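Local coordinates for uncharacterized protein (Mycobacterium tuberculosis CAS/NITR204, PDB 5VYQ) that probably transfers a formyl group from a folate cofactor to the amino sugar of dTDP-4-amino-4,6-dideoxyglucose, at residues 118-123 against 217-222; 143-148 against 163-168. All coordinates share one frame; numbering follows the deposited sequence. Where two conformers were deposited one is given.

Contact 1: residues 118-123 against 217-222. With EDO (1,2-ethanediol), chain E.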
loop_
_atom_site.group_PDB
_atom_site.type_symbol
_atom_site.label_atom_id
_atom_site.label_comp_id
_atom_site.label_asym_id
_atom_site.label_seq_id
_atom_site.Cartn_x
_atom_site.Cartn_y
_atom_site.Cartn_z
ATOM N N SER A 118 -3.829 -18.373 -5.708
ATOM C CA SER A 118 -4.974 -18.736 -4.873
ATOM C C SER A 118 -5.690 -17.560 -4.214
ATOM O O SER A 118 -6.910 -17.596 -3.991
ATOM C CB SER A 118 -4.556 -19.723 -3.787
ATOM O OG SER A 118 -4.384 -21.005 -4.353
ATOM N N ILE A 119 -4.950 -16.511 -3.902
ATOM C CA ILE A 119 -5.612 -15.306 -3.405
ATOM C C ILE A 119 -6.622 -14.813 -4.431
ATOM O O ILE A 119 -7.684 -14.314 -4.072
ATOM C CB ILE A 119 -4.574 -14.212 -3.067
ATOM C CG1 ILE A 119 -3.890 -14.629 -1.762
ATOM C CG2 ILE A 119 -5.196 -12.830 -2.878
ATOM C CD1 ILE A 119 -2.611 -13.931 -1.429
ATOM N N ILE A 120 -6.252 -14.876 -5.684
ATOM C CA ILE A 120 -7.125 -14.401 -6.761
ATOM C C ILE A 120 -8.234 -15.378 -7.073
ATOM O O ILE A 120 -9.373 -14.953 -7.269
ATOM C CB ILE A 120 -6.324 -14.102 -8.027
ATOM C CG1 ILE A 120 -5.466 -12.852 -7.792
ATOM C CG2 ILE A 120 -7.210 -14.024 -9.288
ATOM C CD1 ILE A 120 -4.343 -12.744 -8.780
ATOM N N ASP A 121 -7.928 -16.671 -7.160
ATOM C CA ASP A 121 -8.944 -17.605 -7.618
ATOM C C ASP A 121 -9.737 -18.334 -6.551
ATOM O O ASP A 121 -10.684 -19.027 -6.892
ATOM C CB ASP A 121 -8.409 -18.556 -8.686
ATOM C CG ASP A 121 -7.493 -19.652 -8.164
ATOM O OD1 ASP A 121 -7.343 -19.761 -6.942
ATOM O OD2 ASP A 121 -6.923 -20.362 -9.054
ATOM N N GLY A 122 -9.366 -18.246 -5.286
ATOM C CA GLY A 122 -10.111 -18.875 -4.178
ATOM C C GLY A 122 -9.829 -20.345 -3.979
ATOM O O GLY A 122 -10.438 -20.998 -3.112
ATOM N N GLN A 123 -8.903 -20.901 -4.758
ATOM C CA GLN A 123 -8.527 -22.289 -4.586
ATOM C C GLN A 123 -7.721 -22.444 -3.313
ATOM O O GLN A 123 -7.139 -21.482 -2.865
ATOM C CB GLN A 123 -7.739 -22.817 -5.789
ATOM C CG GLN A 123 -8.600 -22.908 -7.053
ATOM C CD GLN A 123 -7.944 -23.786 -8.103
ATOM O OE1 GLN A 123 -8.263 -24.976 -8.214
ATOM N NE2 GLN A 123 -6.998 -23.222 -8.837
ATOM N N LEU A 217 -8.920 -5.580 -5.209
ATOM C CA LEU A 217 -8.163 -5.687 -3.979
ATOM C C LEU A 217 -7.499 -7.067 -3.920
ATOM O O LEU A 217 -6.363 -7.183 -3.447
ATOM C CB LEU A 217 -9.068 -5.474 -2.767
ATOM C CG LEU A 217 -9.434 -4.024 -2.403
ATOM C CD1 LEU A 217 -10.671 -3.974 -1.499
ATOM C CD2 LEU A 217 -8.252 -3.309 -1.763
ATOM N N ASN A 218 -8.183 -8.115 -4.395
ATOM C CA ASN A 218 -7.558 -9.446 -4.455
ATOM C C ASN A 218 -6.342 -9.460 -5.374
ATOM O O ASN A 218 -5.264 -9.942 -4.987
ATOM C CB ASN A 218 -8.549 -10.510 -4.884
ATOM C CG ASN A 218 -9.536 -10.858 -3.793
ATOM O OD1 ASN A 218 -9.382 -10.490 -2.628
ATOM N ND2 ASN A 218 -10.580 -11.550 -4.188
ATOM N N ARG A 219 -6.449 -8.800 -6.527
ATOM C CA ARG A 219 -5.258 -8.669 -7.371
ATOM C C ARG A 219 -4.092 -7.983 -6.699
ATOM O O ARG A 219 -2.945 -8.452 -6.798
ATOM C CB ARG A 219 -5.644 -7.944 -8.662
ATOM C CG ARG A 219 -4.569 -7.728 -9.716
ATOM C CD ARG A 219 -4.118 -9.026 -10.376
ATOM N NE ARG A 219 -3.514 -8.698 -11.660
ATOM C CZ ARG A 219 -4.175 -8.322 -12.748
ATOM N NH1 ARG A 219 -3.479 -7.945 -13.820
ATOM N NH2 ARG A 219 -5.508 -8.358 -12.787
ATOM N N LEU A 220 -4.337 -6.829 -6.093
ATOM C CA LEU A 220 -3.278 -6.072 -5.478
ATOM C C LEU A 220 -2.650 -6.799 -4.299
ATOM O O LEU A 220 -1.442 -6.807 -4.142
ATOM C CB LEU A 220 -3.748 -4.729 -4.974
ATOM C CG LEU A 220 -4.196 -3.736 -6.013
ATOM C CD1 LEU A 220 -4.527 -2.454 -5.262
ATOM C CD2 LEU A 220 -3.091 -3.522 -7.029
ATOM N N ARG A 221 -3.477 -7.422 -3.457
ATOM C CA ARG A 221 -2.890 -8.076 -2.286
ATOM C C ARG A 221 -2.152 -9.366 -2.725
ATOM O O ARG A 221 -1.181 -9.793 -2.099
ATOM C CB ARG A 221 -3.997 -8.349 -1.241
ATOM C CG ARG A 221 -4.970 -9.472 -1.502
ATOM C CD ARG A 221 -6.203 -9.315 -0.623
ATOM N NE ARG A 221 -7.229 -10.346 -0.797
ATOM C CZ ARG A 221 -7.423 -11.393 -0.007
ATOM N NH1 ARG A 221 -6.633 -11.666 1.009
ATOM N NH2 ARG A 221 -8.473 -12.151 -0.239
ATOM N N ALA A 222 -2.669 -10.034 -3.758
ATOM C CA ALA A 222 -1.959 -11.175 -4.316
ATOM C C ALA A 222 -0.540 -10.823 -4.777
ATOM O O ALA A 222 0.369 -11.676 -4.711
ATOM C CB ALA A 222 -2.754 -11.815 -5.437
HETATM C C1 EDO E . -10.072 -8.260 0.022
HETATM O O1 EDO E . -10.192 -9.336 0.956
HETATM C C2 EDO E . -11.433 -8.150 -0.653
HETATM O O2 EDO E . -11.753 -9.305 -1.415
HETATM O O HOH W 1 -10.243 -12.295 -7.120
#
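Ile119 meets the helix end at Asn218, Arg221 and Ala222, and each of its branches has a different task. Its CB lies 3.8 Å from Ala222 CB. The methyl CG2, set opposite the backbone N (chi1 -74° for CG1), reaches farthest in: it sits 3.6 Å from the backbone O of Asn218 and 3.6 Å from CG of Arg221. The other branch ends at CD1, beside Ala222 CA. Ile120, the next residue along, lays CG1 on Ala222 CB at 3.7 Å, while its CD1 lies nearest CD of Arg219 where the two side chains pass at an angle. The last turn of helix 114-121, in the formyltransferase region, thus packs against the last turn of helix 213-222, which belongs to the C-terminal dimerization region and whose Leu220 packs on Leu220 of the second subunit. Ile119 CG2 also lies over one face of the Arg221 guanidinium, toward its rim; a bound ethanediol places O1 over the opposite face. In the guanidinium plane, NE and NH2 grip Asn218 OD1 side-on, NE at 2.8 Å with an N-H...O angle of 158°, both from the same face of the amide. NH1 serves Glu150 O and Asp153 O, which fixes the rotation of the group. The same OD1 accepts from ethanediol O2. One water bridges the helices, donating to Ile120 O at 2.8 Å and accepting from Asn218 ND2 at 3.0 Å.

Contact 2: residues 143-148 against 163-168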
loop_
_atom_site.group_PDB
_atom_site.type_symbol
_atom_site.label_atom_id
_atom_site.label_comp_id
_atom_site.label_asym_id
_atom_site.label_seq_id
_atom_site.Cartn_x
_atom_site.Cartn_y
_atom_site.Cartn_z
ATOM N N ALA A 143 1.936 -36.218 2.235
ATOM C CA ALA A 143 1.210 -35.444 3.236
ATOM C C ALA A 143 0.947 -34.056 2.704
ATOM O O ALA A 143 1.661 -33.586 1.821
ATOM C CB ALA A 143 2.001 -35.334 4.523
ATOM N N GLN A 144 -0.093 -33.430 3.248
ATOM C CA GLN A 144 -0.313 -32.049 2.916
ATOM C C GLN A 144 -1.176 -31.402 3.972
ATOM O O GLN A 144 -1.803 -32.050 4.833
ATOM C CB GLN A 144 -0.866 -31.906 1.487
ATOM C CG GLN A 144 -2.228 -32.381 1.267
ATOM C CD GLN A 144 -2.812 -32.262 -0.142
ATOM O OE1 GLN A 144 -3.817 -32.914 -0.339
ATOM N NE2 GLN A 144 -2.258 -31.486 -1.096
ATOM N N ARG A 145 -1.172 -30.087 3.904
ATOM C CA ARG A 145 -1.857 -29.283 4.891
ATOM C C ARG A 145 -2.278 -27.956 4.288
ATOM O O ARG A 145 -1.484 -27.264 3.648
ATOM C CB ARG A 145 -1.025 -29.039 6.140
ATOM C CG ARG A 145 -1.743 -28.307 7.272
ATOM C CD ARG A 145 -1.001 -28.484 8.602
ATOM N NE ARG A 145 -0.939 -29.918 8.883
ATOM C CZ ARG A 145 -0.023 -30.515 9.642
ATOM N NH1 ARG A 145 0.933 -29.809 10.231
ATOM N NH2 ARG A 145 -0.058 -31.820 9.796
ATOM N N GLU A 146 -3.532 -27.615 4.541
ATOM C CA GLU A 146 -4.087 -26.335 4.100
ATOM C C GLU A 146 -3.651 -25.161 4.975
ATOM O O GLU A 146 -3.452 -25.277 6.187
ATOM C CB GLU A 146 -5.627 -26.460 3.982
ATOM C CG GLU A 146 -6.292 -25.223 3.358
ATOM C CD GLU A 146 -7.799 -25.289 3.182
ATOM O OE1 GLU A 146 -8.397 -26.366 3.465
ATOM O OE2 GLU A 146 -8.325 -24.217 2.781
ATOM N N CYS A 147 -3.513 -23.994 4.342
ATOM C CA CYS A 147 -3.303 -22.709 5.022
ATOM C C CYS A 147 -4.501 -21.843 4.675
ATOM O O CYS A 147 -4.779 -21.588 3.511
ATOM C CB CYS A 147 -2.074 -22.048 4.433
ATOM S SG CYS A 147 -1.594 -20.489 5.181
ATOM N N ALA A 148 -5.180 -21.329 5.689
ATOM C CA ALA A 148 -6.328 -20.475 5.382
ATOM C C ALA A 148 -5.815 -19.102 4.883
ATOM O O ALA A 148 -4.692 -18.668 5.195
ATOM C CB ALA A 148 -7.205 -20.351 6.622
ATOM N N MET A 163 5.648 -21.129 5.266
ATOM C CA MET A 163 6.967 -21.605 5.689
ATOM C C MET A 163 6.846 -22.243 7.086
ATOM O O MET A 163 7.558 -23.221 7.365
ATOM C CB MET A 163 7.971 -20.477 5.690
ATOM C CG MET A 163 8.252 -19.854 4.323
ATOM S SD MET A 163 8.871 -20.998 3.102
ATOM C CE MET A 163 7.367 -21.664 2.432
ATOM N N ASP A 164 6.003 -21.731 7.974
ATOM C CA ASP A 164 5.793 -22.365 9.288
ATOM C C ASP A 164 5.142 -23.734 9.093
ATOM O O ASP A 164 5.533 -24.693 9.739
ATOM C CB ASP A 164 4.893 -21.531 10.200
ATOM C CG ASP A 164 5.551 -20.241 10.682
ATOM O OD1 ASP A 164 6.772 -20.171 10.745
ATOM O OD2 ASP A 164 4.825 -19.285 10.995
ATOM N N ILE A 165 4.168 -23.833 8.205
ATOM C CA ILE A 165 3.501 -25.100 7.905
ATOM C C ILE A 165 4.460 -26.101 7.307
ATOM O O ILE A 165 4.415 -27.298 7.615
ATOM C CB ILE A 165 2.244 -24.913 7.034
ATOM C CG1 ILE A 165 1.214 -24.118 7.838
ATOM C CG2 ILE A 165 1.771 -26.238 6.505
ATOM C CD1 ILE A 165 0.023 -23.647 7.017
ATOM N N GLU A 166 5.373 -25.645 6.463
ATOM C CA GLU A 166 6.291 -26.546 5.836
ATOM C C GLU A 166 7.178 -27.171 6.893
ATOM O O GLU A 166 7.411 -28.383 6.850
ATOM C CB GLU A 166 7.146 -25.767 4.830
ATOM C CG GLU A 166 8.062 -26.590 4.032
ATOM C CD GLU A 166 8.632 -25.794 2.833
ATOM O OE1 GLU A 166 9.817 -25.642 2.943
ATOM O OE2 GLU A 166 7.966 -25.311 1.905
ATOM N N ARG A 167 7.645 -26.348 7.830
ATOM C CA ARG A 167 8.515 -26.851 8.886
ATOM C C ARG A 167 7.767 -27.872 9.750
ATOM O O ARG A 167 8.302 -28.958 10.034
ATOM C CB ARG A 167 9.037 -25.696 9.728
ATOM C CG ARG A 167 9.679 -26.133 11.055
ATOM C CD ARG A 167 10.305 -24.972 11.791
ATOM N NE ARG A 167 11.482 -24.495 11.059
ATOM C CZ ARG A 167 12.704 -25.041 11.160
ATOM N NH1 ARG A 167 13.707 -24.537 10.409
ATOM N NH2 ARG A 167 12.923 -26.091 11.992
ATOM N N GLU A 168 6.504 -27.568 10.075
ATOM C CA GLU A 168 5.657 -28.462 10.879
ATOM C C GLU A 168 5.488 -29.819 10.185
ATOM O O GLU A 168 5.650 -30.902 10.756
ATOM C CB GLU A 168 4.305 -27.770 11.195
ATOM C CG GLU A 168 4.509 -26.704 12.287
ATOM C CD GLU A 168 3.458 -25.633 12.568
ATOM O OE1 GLU A 168 2.355 -25.547 11.985
ATOM O OE2 GLU A 168 3.768 -24.811 13.460
#
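The backbone N of Glu168, a residue whose CB borders the guanidinium of Arg145, donates to Asp164 O at 3.1 Å in an ordinary helical turn, and no hydrogen bond spans the two segments themselves. What joins them is the packing of a helix on a sheet: strand 141-147 is an outermost strand of the six-stranded mixed sheet in the Rossmann-like formyltransferase core, paired with strand 125-131, and helix 155-179 lies over its face. The short axes run nearly antiparallel, at 153°, and come within 9.3 Å of each other, a spacing filled mainly by the side chain of Ile165. Its two branches part company. Ile165 CG2 is met by the aliphatic stem of Arg145, 4.0 Å from its CB and 4.1 Å from its CD, the two side chains passing at a slant. CD1 reaches farther along the strand toward Cys147. Arg145 starts with CG opposite its backbone N (chi1 -174°) and turns at chi3 (-59°), which carries the guanidinium past the isoleucine toward the helix surface. There NH1 comes within 4.1 Å of Glu168 CB, which lies at the edge of the guanidinium, near its plane. The charge of Arg145 has its main partner one turn farther along the helix, where NH2 forms a salt bridge with Glu172; Leu169 also packs against the arginine. At the other end, where Cys147 also touches Leu162, Ile165 CD1 rests 3.9 Å from Glu146 O and 3.7 Å from Cys147 CB.

Overall arrangement
Read from the N terminus, the chain has already laid down the four parallel strands of the six-stranded sheet when helix 114-121 supplies the first half of contact 1. It then adds strands 125-131 and 141-147, the latter giving the first half of contact 2, which helix 155-179 closes after a short connection. Only much later does helix 213-222 return to complete contact 1, so the short loop of contact 2 lies wholly within the long one. Contact 2 is local to the formyltransferase core, uniting sheet edge and covering helix, whereas contact 1 ties that core to the C-terminal dimerization region. Their centres are about 19 Å apart, and they do not touch.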